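PDB 3ESF: iron-containing superoxide dismutase B2 from Trypanosoma brucei, which probably destroys superoxide radicals, converting them to hydrogen peroxide and dioxygen at a protein-bound iron ion. Local coordinates for residues Ile73-Phe78 and Trp125-Gln130; Lys155-Cys160 and Asp189-Gln194; Pro7-Tyr12 and Tyr79-Ser84. The protein carries 1 engineered substitution. One frame throughout, in Å; residues are numbered along the deposited sequence.

Contact 1 of 3, residues Ile73-Phe78 and Trp125-Gln130; sequences IFNHNF and WAWLVQ. With FE (Fe (III) ion), chain E.
Asn75 lays its CB over one face of the Trp125 indole, 3.4 Å from the centroid of the six-membered ring and 16° off the ring normal, a CH-pi contact where helix and strand come nearest. The amide beyond it turns toward the second tryptophan: OD1 lies at the edge of the Trp127 ring, near its plane and 3.3 Å from CZ2, with amide and ring planes 71° apart. ND2 does not bond to the indole of Trp125, since both are donors; it donates to the carbonyl of Gly146 instead. A short amide suits this place, apolar at CB and polar at the tip.

The next residue, His76, receives the edge of Trp125. The planes stand at 90° in an edge-to-face pair with centroids 4.9 Å apart, and CH2 of Trp125 sits over the imidazole face. NE2 of His76 binds the ferric ion at 2.2 Å, and bonds at both nitrogens, to the iron and from ND1 to Gln72 O, fix the rotation of the ring. His28, Asp161, His165 and a water 2.1 Å from the iron complete the site.

Farther along the helix, CD2 of Phe78 packs 3.6 Å from CZ3 of Trp127, whose NE1 is bonded to Thr142. Broad indoles suit the strand because they span the wide gap between the segment axes, 11.1 Å. The chemistry implies a second shell: the part of Trp125 that meets the ligand histidine is hydrocarbon, consistent with the imidazole's orientation being set largely by the metal and Gln72.

Contact 2 of 3, residues Lys155-Cys160 and Asp189-Gln194; sequences KPILTC and DHAENQ. Engineered in segment 155-160: Thr159 (natural residue Ala).
Strand 155-160 and helix 189-194 run nearly antiparallel, at 161°, with their axes only 7.1 Å apart; the nearest CA atoms are those of Ile157 and Ala191, 5.0 Å apart. This is packing of the last helix against an outermost strand of the three-stranded antiparallel sheet in the C-terminal domain of the iron/manganese superoxide dismutase fold. The strand is not regular here: Ile157 and Leu158 both face Leu128 of the neighbouring strand in a classic beta bulge, and both send side-chain carbons to the helix.

Ala191 fits the close spacing because its side chain is a single methyl. Its CB meets Ile157 CG2 at 3.7 Å, and Leu158 CG lies equally near it. Ile157 has CG2 anti to the backbone N and CG1 beside it; the two branches thereby reach Ala191 and, through CD1, the CB of Gln194 at 3.9 Å. CG of Gln194 lies over one face of the His190 ring a turn earlier. The His190 ring also makes an edge-to-face pair with Phe78 of helix 64-81. Engineered Thr159 bonds through OG1 to the carbonyl of Ala126.

At the strand's start a long, flexible lysine can span to the C-terminal end of the helix, whose last carbonyls have no further helical N-H to accept from. Lys155 also bonds the carbonyl of Phe195, and its NZ reaches Gln194 O at 3.0 Å, in the carbonyl plane with a C=O...N angle of 145°.

Contact 3 of 3, residues Pro7-Tyr12 and Tyr79-Ser84; sequences PLPWGY and YWESMS
Trp80 carries CG anti to its carbonyl carbon, which swings the indole off the helix toward the 7-12 loop, while Trp10 holds an unusual chi1 of 24° that turns its own indole back to meet the helix end. The two rings come together at 81°, an oblique pair, with CH2 of Trp10 3.5 Å from CE3 of Trp80.

The N-H of Trp10 is shared between two carbonyls. It reaches Met83 O at 2.9 Å and Trp80 O at 3.3 Å, each with an N-H...O angle of 138°, so neither bond is straight. Trp80 O also accepts the backbone N of Met83, and the two donors approach from opposite faces of its plane. An indole suits the position because one ring supplies both this donor and a broad apolar surface; beyond the N-H, its CZ2 lies 4.1 Å from CE of Met83.

Leu8 places CD2 over the Trp80 five-membered ring, 3.6 Å from its centroid, in a CH-pi contact, and CD2 of Tyr79 lies on the opposite face. The indole is thus sandwiched, and its NE1 bonds ND1 of His33. At the more exposed margin, the rigid ring of Pro9 sets CD 3.6 Å from CB of Trp80 and CG beside the carboxylate of Glu81.

The arrangement ties the N-terminal loop to the end of helix 64-81 within the alpha-hairpin domain of iron/manganese superoxide dismutases. It also belongs to the aromatic surroundings of their metal site: the ring of Trp80 meets that of ligand His28 edge-to-face.

In the fold
Helix 64-81 joins contacts 1 and 3, whose centres lie 13 Å apart: 73-78 supplies a ligand of the iron, and 79-84 takes in the last residues of the helix and the loop that follows. Contact 1 joins the alpha-hairpin and C-terminal domains, and contact 2, its centre 8 Å away, extends the packing across the sheet, where Leu128 O lies 2.9 Å from Ile157 N. Contacts 2 and 3 meet where Ser82 OG approaches the backbone N of engineered Thr159 at 3.1 Å. The Trp80 side chain is about 6 Å from the iron, whereas His190 of contact 2 stays about 12 Å, side chain to side chain, from His76.

Contact 1 of 3, residues Ile73-Phe78 and Trp125-Gln130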
loop_
_atom_site.group_PDB
_atom_site.type_symbol
_atom_site.label_atom_id
_atom_site.label_comp_id
_atom_site.label_asym_id
_atom_site.label_seq_id
_atom_site.Cartn_x
_atom_site.Cartn_y
_atom_site.Cartn_z
ATOM N N ILE A 73 -12.186 9.326 -0.781
ATOM C CA ILE A 73 -13.268 9.696 -1.686
ATOM C C ILE A 73 -12.892 10.883 -2.606
ATOM O O ILE A 73 -13.057 10.822 -3.827
ATOM C CB ILE A 73 -14.607 9.924 -0.916
ATOM C CG1 ILE A 73 -15.082 8.580 -0.315
ATOM C CG2 ILE A 73 -15.704 10.541 -1.840
ATOM C CD1 ILE A 73 -16.076 8.724 0.825
ATOM N N PHE A 74 -12.408 11.954 -2.006
ATOM C CA PHE A 74 -11.989 13.129 -2.767
ATOM C C PHE A 74 -10.804 12.803 -3.688
ATOM O O PHE A 74 -10.812 13.204 -4.854
ATOM C CB PHE A 74 -11.654 14.257 -1.801
ATOM C CG PHE A 74 -11.052 15.434 -2.441
ATOM C CD1 PHE A 74 -11.828 16.575 -2.678
ATOM C CD2 PHE A 74 -9.714 15.427 -2.832
ATOM C CE1 PHE A 74 -11.266 17.699 -3.291
ATOM C CE2 PHE A 74 -9.154 16.540 -3.464
ATOM C CZ PHE A 74 -9.920 17.683 -3.678
ATOM N N ASN A 75 -9.810 12.065 -3.171
ATOM C CA ASN A 75 -8.605 11.721 -3.933
ATOM C C ASN A 75 -8.968 10.927 -5.186
ATOM O O ASN A 75 -8.431 11.185 -6.236
ATOM C CB ASN A 75 -7.594 10.918 -3.094
ATOM C CG ASN A 75 -6.937 11.741 -2.004
ATOM O OD1 ASN A 75 -7.029 12.977 -1.969
ATOM N ND2 ASN A 75 -6.268 11.064 -1.105
ATOM N N HIS A 76 -9.855 9.940 -5.056
ATOM C CA HIS A 76 -10.284 9.131 -6.203
ATOM C C HIS A 76 -11.110 9.905 -7.199
ATOM O O HIS A 76 -10.981 9.710 -8.397
ATOM C CB HIS A 76 -11.053 7.897 -5.733
ATOM C CG HIS A 76 -10.165 6.847 -5.155
ATOM N ND1 HIS A 76 -9.688 6.908 -3.864
ATOM C CD2 HIS A 76 -9.592 5.763 -5.724
ATOM C CE1 HIS A 76 -8.877 5.888 -3.657
ATOM N NE2 HIS A 76 -8.782 5.193 -4.777
ATOM N N ASN A 77 -12.004 10.763 -6.703
ATOM C CA ASN A 77 -12.760 11.655 -7.584
ATOM C C ASN A 77 -11.790 12.478 -8.439
ATOM O O ASN A 77 -11.938 12.579 -9.671
ATOM C CB ASN A 77 -13.672 12.610 -6.786
ATOM C CG ASN A 77 -14.899 11.909 -6.173
ATOM O OD1 ASN A 77 -15.241 10.785 -6.534
ATOM N ND2 ASN A 77 -15.591 12.616 -5.277
ATOM N N PHE A 78 -10.805 13.056 -7.766
ATOM C CA PHE A 78 -9.835 13.927 -8.417
ATOM C C PHE A 78 -8.960 13.134 -9.408
ATOM O O PHE A 78 -8.646 13.610 -10.507
ATOM C CB PHE A 78 -8.968 14.618 -7.346
ATOM C CG PHE A 78 -8.383 15.915 -7.804
ATOM C CD1 PHE A 78 -9.173 17.066 -7.878
ATOM C CD2 PHE A 78 -7.056 15.992 -8.184
ATOM C CE1 PHE A 78 -8.633 18.278 -8.318
ATOM C CE2 PHE A 78 -6.505 17.203 -8.611
ATOM C CZ PHE A 78 -7.295 18.338 -8.679
ATOM N N TRP A 125 -0.019 8.816 -3.198
ATOM C CA TRP A 125 -0.566 9.652 -4.261
ATOM C C TRP A 125 0.517 10.639 -4.695
ATOM O O TRP A 125 1.174 11.234 -3.835
ATOM C CB TRP A 125 -1.760 10.478 -3.751
ATOM C CG TRP A 125 -2.895 9.667 -3.259
ATOM C CD1 TRP A 125 -3.037 9.120 -2.005
ATOM C CD2 TRP A 125 -4.050 9.301 -3.997
ATOM N NE1 TRP A 125 -4.199 8.413 -1.935
ATOM C CE2 TRP A 125 -4.850 8.504 -3.142
ATOM C CE3 TRP A 125 -4.492 9.558 -5.304
ATOM C CZ2 TRP A 125 -6.070 7.970 -3.544
ATOM C CZ3 TRP A 125 -5.715 8.989 -5.715
ATOM C CH2 TRP A 125 -6.474 8.207 -4.829
ATOM N N ALA A 126 0.683 10.815 -6.004
ATOM C CA ALA A 126 1.561 11.870 -6.531
ATOM C C ALA A 126 0.689 12.984 -7.035
ATOM O O ALA A 126 -0.298 12.734 -7.750
ATOM C CB ALA A 126 2.481 11.356 -7.617
ATOM N N TRP A 127 1.028 14.215 -6.649
ATOM C CA TRP A 127 0.223 15.364 -7.017
ATOM C C TRP A 127 1.033 16.419 -7.760
ATOM O O TRP A 127 2.232 16.587 -7.532
ATOM C CB TRP A 127 -0.360 16.069 -5.786
ATOM C CG TRP A 127 -1.221 15.240 -4.881
ATOM C CD1 TRP A 127 -0.785 14.402 -3.867
ATOM C CD2 TRP A 127 -2.651 15.177 -4.859
ATOM N NE1 TRP A 127 -1.840 13.853 -3.240
ATOM C CE2 TRP A 127 -3.003 14.281 -3.822
ATOM C CE3 TRP A 127 -3.673 15.818 -5.584
ATOM C CZ2 TRP A 127 -4.323 13.983 -3.507
ATOM C CZ3 TRP A 127 -5.003 15.512 -5.285
ATOM C CH2 TRP A 127 -5.322 14.604 -4.253
ATOM N N LEU A 128 0.337 17.148 -8.626
ATOM C CA LEU A 128 0.744 18.490 -8.988
ATOM C C LEU A 128 -0.178 19.394 -8.159
ATOM O O LEU A 128 -1.388 19.199 -8.164
ATOM C CB LEU A 128 0.581 18.724 -10.513
ATOM C CG LEU A 128 0.857 20.125 -11.107
ATOM C CD1 LEU A 128 2.251 20.654 -10.741
ATOM C CD2 LEU A 128 0.694 20.104 -12.629
ATOM N N VAL A 129 0.403 20.338 -7.418
ATOM C CA VAL A 129 -0.370 21.302 -6.644
ATOM C C VAL A 129 0.142 22.706 -6.890
ATOM O O VAL A 129 1.273 22.906 -7.341
ATOM C CB VAL A 129 -0.369 21.033 -5.076
ATOM C CG1 VAL A 129 -0.868 19.646 -4.724
ATOM C CG2 VAL A 129 1.012 21.338 -4.459
ATOM N N GLN A 130 -0.705 23.684 -6.599
ATOM C CA GLN A 130 -0.281 25.072 -6.617
ATOM C C GLN A 130 -0.302 25.614 -5.196
ATOM O O GLN A 130 -1.281 25.432 -4.464
ATOM C CB GLN A 130 -1.203 25.901 -7.503
ATOM C CG GLN A 130 -0.709 27.363 -7.691
ATOM C CD GLN A 130 -1.710 28.240 -8.409
ATOM O OE1 GLN A 130 -2.911 27.961 -8.401
ATOM N NE2 GLN A 130 -1.225 29.316 -9.018
HETATM FE FE FE E . -7.198 3.834 -5.322
HETATM O O HOH W 1 -6.124 4.546 -3.616
#

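Contact 2 of 3, residues Lys155-Cys160 and Asp189-Gln194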
loop_
_atom_site.group_PDB
_atom_site.type_symbol
_atom_site.label_atom_id
_atom_site.label_comp_id
_atom_site.label_asym_id
_atom_site.label_seq_id
_atom_site.Cartn_x
_atom_site.Cartn_y
_atom_site.Cartn_z
ATOM N N LYS A 155 -3.530 23.880 -3.532
ATOM C CA LYS A 155 -4.665 23.654 -4.414
ATOM C C LYS A 155 -4.260 22.537 -5.362
ATOM O O LYS A 155 -3.290 22.673 -6.083
ATOM C CB LYS A 155 -5.004 24.953 -5.171
ATOM C CG LYS A 155 -6.066 24.792 -6.259
ATOM C CD LYS A 155 -6.490 26.161 -6.838
ATOM C CE LYS A 155 -5.549 26.662 -7.903
ATOM N NZ LYS A 155 -6.199 27.766 -8.688
ATOM N N PRO A 156 -4.958 21.391 -5.299
ATOM C CA PRO A 156 -4.586 20.306 -6.182
ATOM C C PRO A 156 -4.946 20.625 -7.639
ATOM O O PRO A 156 -5.950 21.285 -7.907
ATOM C CB PRO A 156 -5.386 19.113 -5.642
ATOM C CG PRO A 156 -6.545 19.710 -4.969
ATOM C CD PRO A 156 -6.090 21.032 -4.423
ATOM N N ILE A 157 -4.086 20.157 -8.544
ATOM C CA ILE A 157 -4.217 20.387 -9.980
ATOM C C ILE A 157 -4.411 19.025 -10.647
ATOM O O ILE A 157 -5.324 18.837 -11.434
ATOM C CB ILE A 157 -2.948 21.109 -10.558
ATOM C CG1 ILE A 157 -2.709 22.488 -9.901
ATOM C CG2 ILE A 157 -2.981 21.152 -12.092
ATOM C CD1 ILE A 157 -3.916 23.477 -9.927
ATOM N N LEU A 158 -3.539 18.075 -10.321
ATOM C CA LEU A 158 -3.616 16.714 -10.868
ATOM C C LEU A 158 -3.207 15.700 -9.816
ATOM O O LEU A 158 -2.422 16.017 -8.931
ATOM C CB LEU A 158 -2.670 16.538 -12.070
ATOM C CG LEU A 158 -2.918 17.067 -13.481
ATOM C CD1 LEU A 158 -1.643 16.986 -14.266
ATOM C CD2 LEU A 158 -4.060 16.341 -14.214
ATOM N N THR A 159 -3.715 14.476 -9.924
ATOM C CA THR A 159 -3.179 13.380 -9.102
ATOM C C THR A 159 -3.092 12.051 -9.862
ATOM O O THR A 159 -3.902 11.767 -10.755
ATOM C CB THR A 159 -3.955 13.211 -7.733
ATOM O OG1 THR A 159 -3.157 12.469 -6.788
ATOM C CG2 THR A 159 -5.300 12.541 -7.936
ATOM N N CYS A 160 -2.079 11.271 -9.512
ATOM C CA CYS A 160 -1.983 9.872 -9.911
ATOM C C CYS A 160 -1.959 8.965 -8.655
ATOM O O CYS A 160 -1.055 9.101 -7.804
ATOM C CB CYS A 160 -0.712 9.664 -10.751
ATOM S SG CYS A 160 -0.428 7.950 -11.245
ATOM N N ASP A 189 -7.100 19.456 -19.701
ATOM C CA ASP A 189 -8.350 20.251 -19.607
ATOM C C ASP A 189 -8.749 20.464 -18.139
ATOM O O ASP A 189 -9.006 21.595 -17.723
ATOM C CB ASP A 189 -9.524 19.588 -20.365
ATOM C CG ASP A 189 -9.210 19.266 -21.830
ATOM O OD1 ASP A 189 -8.046 19.480 -22.280
ATOM O OD2 ASP A 189 -10.152 18.806 -22.546
ATOM N N HIS A 190 -8.798 19.367 -17.385
ATOM C CA HIS A 190 -9.083 19.373 -15.945
ATOM C C HIS A 190 -8.019 20.136 -15.159
ATOM O O HIS A 190 -8.353 20.943 -14.301
ATOM C CB HIS A 190 -9.202 17.940 -15.418
ATOM C CG HIS A 190 -9.345 17.858 -13.926
ATOM N ND1 HIS A 190 -8.307 17.504 -13.090
ATOM C CD2 HIS A 190 -10.407 18.105 -13.125
ATOM C CE1 HIS A 190 -8.729 17.530 -11.838
ATOM N NE2 HIS A 190 -10.001 17.894 -11.835
ATOM N N ALA A 191 -6.754 19.876 -15.467
ATOM C CA ALA A 191 -5.638 20.537 -14.802
ATOM C C ALA A 191 -5.679 22.067 -15.001
ATOM O O ALA A 191 -5.510 22.827 -14.043
ATOM C CB ALA A 191 -4.313 19.949 -15.290
ATOM N N GLU A 192 -5.911 22.497 -16.243
ATOM C CA GLU A 192 -6.044 23.920 -16.585
ATOM C C GLU A 192 -7.183 24.632 -15.847
ATOM O O GLU A 192 -7.000 25.739 -15.346
ATOM C CB GLU A 192 -6.272 24.087 -18.075
ATOM C CG GLU A 192 -6.029 25.478 -18.572
ATOM C CD GLU A 192 -6.207 25.544 -20.067
ATOM O OE1 GLU A 192 -7.334 25.235 -20.536
ATOM O OE2 GLU A 192 -5.222 25.877 -20.763
ATOM N N ASN A 193 -8.348 23.990 -15.815
ATOM C CA ASN A 193 -9.487 24.489 -15.059
ATOM C C ASN A 193 -9.222 24.572 -13.533
ATOM O O ASN A 193 -9.609 25.556 -12.895
ATOM C CB ASN A 193 -10.756 23.683 -15.380
ATOM C CG ASN A 193 -11.354 24.010 -16.781
ATOM O OD1 ASN A 193 -10.925 24.942 -17.515
ATOM N ND2 ASN A 193 -12.378 23.237 -17.144
ATOM N N GLN A 194 -8.543 23.574 -12.976
ATOM C CA GLN A 194 -8.110 23.624 -11.561
ATOM C C GLN A 194 -7.178 24.815 -11.318
ATOM O O GLN A 194 -7.369 25.582 -10.358
ATOM C CB GLN A 194 -7.436 22.315 -11.132
ATOM C CG GLN A 194 -8.337 21.059 -11.208
ATOM C CD GLN A 194 -9.766 21.341 -10.768
ATOM O OE1 GLN A 194 -10.019 21.563 -9.588
ATOM N NE2 GLN A 194 -10.703 21.382 -11.735
#

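Contact 3 of 3, residues Pro7-Tyr12 and Tyr79-Ser84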
loop_
_atom_site.group_PDB
_atom_site.type_symbol
_atom_site.label_atom_id
_atom_site.label_comp_id
_atom_site.label_asym_id
_atom_site.label_seq_id
_atom_site.Cartn_x
_atom_site.Cartn_y
_atom_site.Cartn_z
ATOM N N PRO A 7 -20.303 9.567 -11.210
ATOM C CA PRO A 7 -19.931 8.436 -12.050
ATOM C C PRO A 7 -18.543 8.691 -12.639
ATOM O O PRO A 7 -18.041 9.837 -12.587
ATOM C CB PRO A 7 -21.029 8.437 -13.143
ATOM C CG PRO A 7 -21.541 9.847 -13.179
ATOM C CD PRO A 7 -21.478 10.293 -11.741
ATOM N N LEU A 8 -17.903 7.645 -13.155
ATOM C CA LEU A 8 -16.663 7.804 -13.910
ATOM C C LEU A 8 -16.918 8.819 -15.037
ATOM O O LEU A 8 -17.972 8.787 -15.653
ATOM C CB LEU A 8 -16.219 6.457 -14.485
ATOM C CG LEU A 8 -15.723 5.411 -13.482
ATOM C CD1 LEU A 8 -15.829 4.028 -14.076
ATOM C CD2 LEU A 8 -14.280 5.693 -13.056
ATOM N N PRO A 9 -15.980 9.750 -15.264
ATOM C CA PRO A 9 -16.213 10.776 -16.292
ATOM C C PRO A 9 -16.358 10.191 -17.705
ATOM O O PRO A 9 -17.084 10.747 -18.513
ATOM C CB PRO A 9 -14.987 11.697 -16.171
ATOM C CG PRO A 9 -14.415 11.386 -14.746
ATOM C CD PRO A 9 -14.679 9.927 -14.575
ATOM N N TRP A 10 -15.727 9.043 -17.955
ATOM C CA TRP A 10 -15.602 8.492 -19.300
ATOM C C TRP A 10 -15.988 7.017 -19.427
ATOM O O TRP A 10 -15.657 6.379 -20.430
ATOM C CB TRP A 10 -14.165 8.687 -19.802
ATOM C CG TRP A 10 -13.179 8.832 -18.693
ATOM C CD1 TRP A 10 -12.528 9.980 -18.322
ATOM C CD2 TRP A 10 -12.739 7.815 -17.784
ATOM N NE1 TRP A 10 -11.712 9.738 -17.254
ATOM C CE2 TRP A 10 -11.817 8.422 -16.896
ATOM C CE3 TRP A 10 -13.040 6.446 -17.623
ATOM C CZ2 TRP A 10 -11.176 7.708 -15.868
ATOM C CZ3 TRP A 10 -12.395 5.729 -16.629
ATOM C CH2 TRP A 10 -11.478 6.368 -15.745
ATOM N N GLY A 11 -16.651 6.469 -18.404
ATOM C CA GLY A 11 -17.191 5.098 -18.459
ATOM C C GLY A 11 -16.183 4.050 -18.023
ATOM O O GLY A 11 -14.991 4.316 -18.010
ATOM N N TYR A 12 -16.652 2.847 -17.692
ATOM C CA TYR A 12 -15.761 1.796 -17.163
ATOM C C TYR A 12 -14.658 1.427 -18.143
ATOM O O TYR A 12 -13.520 1.186 -17.748
ATOM C CB TYR A 12 -16.550 0.530 -16.752
ATOM C CG TYR A 12 -17.339 0.711 -15.478
ATOM C CD1 TYR A 12 -18.689 1.056 -15.520
ATOM C CD2 TYR A 12 -16.724 0.569 -14.226
ATOM C CE1 TYR A 12 -19.421 1.243 -14.358
ATOM C CE2 TYR A 12 -17.446 0.753 -13.046
ATOM C CZ TYR A 12 -18.796 1.083 -13.124
ATOM O OH TYR A 12 -19.524 1.273 -11.978
ATOM N N TYR A 79 -8.578 11.928 -9.001
ATOM C CA TYR A 79 -7.853 10.976 -9.865
ATOM C C TYR A 79 -8.555 10.656 -11.203
ATOM O O TYR A 79 -7.918 10.714 -12.243
ATOM C CB TYR A 79 -7.644 9.680 -9.076
ATOM C CG TYR A 79 -6.999 8.530 -9.830
ATOM C CD1 TYR A 79 -5.751 8.684 -10.456
ATOM C CD2 TYR A 79 -7.633 7.276 -9.893
ATOM C CE1 TYR A 79 -5.138 7.612 -11.106
ATOM C CE2 TYR A 79 -7.056 6.218 -10.548
ATOM C CZ TYR A 79 -5.798 6.371 -11.144
ATOM O OH TYR A 79 -5.214 5.293 -11.784
ATOM N N TRP A 80 -9.832 10.269 -11.167
ATOM C CA TRP A 80 -10.574 9.975 -12.395
ATOM C C TRP A 80 -10.644 11.199 -13.295
ATOM O O TRP A 80 -10.499 11.070 -14.506
ATOM C CB TRP A 80 -12.002 9.437 -12.150
ATOM C CG TRP A 80 -12.090 8.222 -11.289
ATOM C CD1 TRP A 80 -12.847 8.077 -10.161
ATOM C CD2 TRP A 80 -11.399 6.971 -11.472
ATOM N NE1 TRP A 80 -12.656 6.832 -9.620
ATOM C CE2 TRP A 80 -11.778 6.129 -10.396
ATOM C CE3 TRP A 80 -10.492 6.484 -12.434
ATOM C CZ2 TRP A 80 -11.301 4.819 -10.258
ATOM C CZ3 TRP A 80 -10.007 5.181 -12.296
ATOM C CH2 TRP A 80 -10.416 4.363 -11.213
ATOM N N GLU A 81 -10.867 12.380 -12.713
ATOM C CA GLU A 81 -10.875 13.629 -13.470
ATOM C C GLU A 81 -9.506 14.029 -14.038
ATOM O O GLU A 81 -9.430 14.748 -15.031
ATOM C CB GLU A 81 -11.461 14.771 -12.632
ATOM C CG GLU A 81 -12.981 14.677 -12.448
ATOM C CD GLU A 81 -13.762 14.804 -13.758
ATOM O OE1 GLU A 81 -13.156 15.087 -14.816
ATOM O OE2 GLU A 81 -15.009 14.634 -13.731
ATOM N N SER A 82 -8.439 13.531 -13.413
ATOM C CA SER A 82 -7.051 13.772 -13.832
ATOM C C SER A 82 -6.648 12.932 -15.054
ATOM O O SER A 82 -5.510 13.037 -15.552
ATOM C CB SER A 82 -6.087 13.489 -12.664
ATOM O OG SER A 82 -6.275 14.413 -11.590
ATOM N N MET A 83 -7.589 12.115 -15.538
ATOM C CA MET A 83 -7.363 11.251 -16.701
ATOM C C MET A 83 -8.486 11.386 -17.706
ATOM O O MET A 83 -9.611 11.780 -17.349
ATOM C CB MET A 83 -7.192 9.795 -16.260
ATOM C CG MET A 83 -6.129 9.594 -15.161
ATOM S SD MET A 83 -5.881 7.854 -14.789
ATOM C CE MET A 83 -7.510 7.364 -14.139
ATOM N N SER A 84 -8.177 11.093 -18.972
ATOM C CA SER A 84 -9.143 11.208 -20.053
ATOM C C SER A 84 -8.738 10.307 -21.209
ATOM O O SER A 84 -7.541 10.091 -21.437
ATOM C CB SER A 84 -9.249 12.665 -20.516
ATOM O OG SER A 84 -9.934 12.762 -21.742
#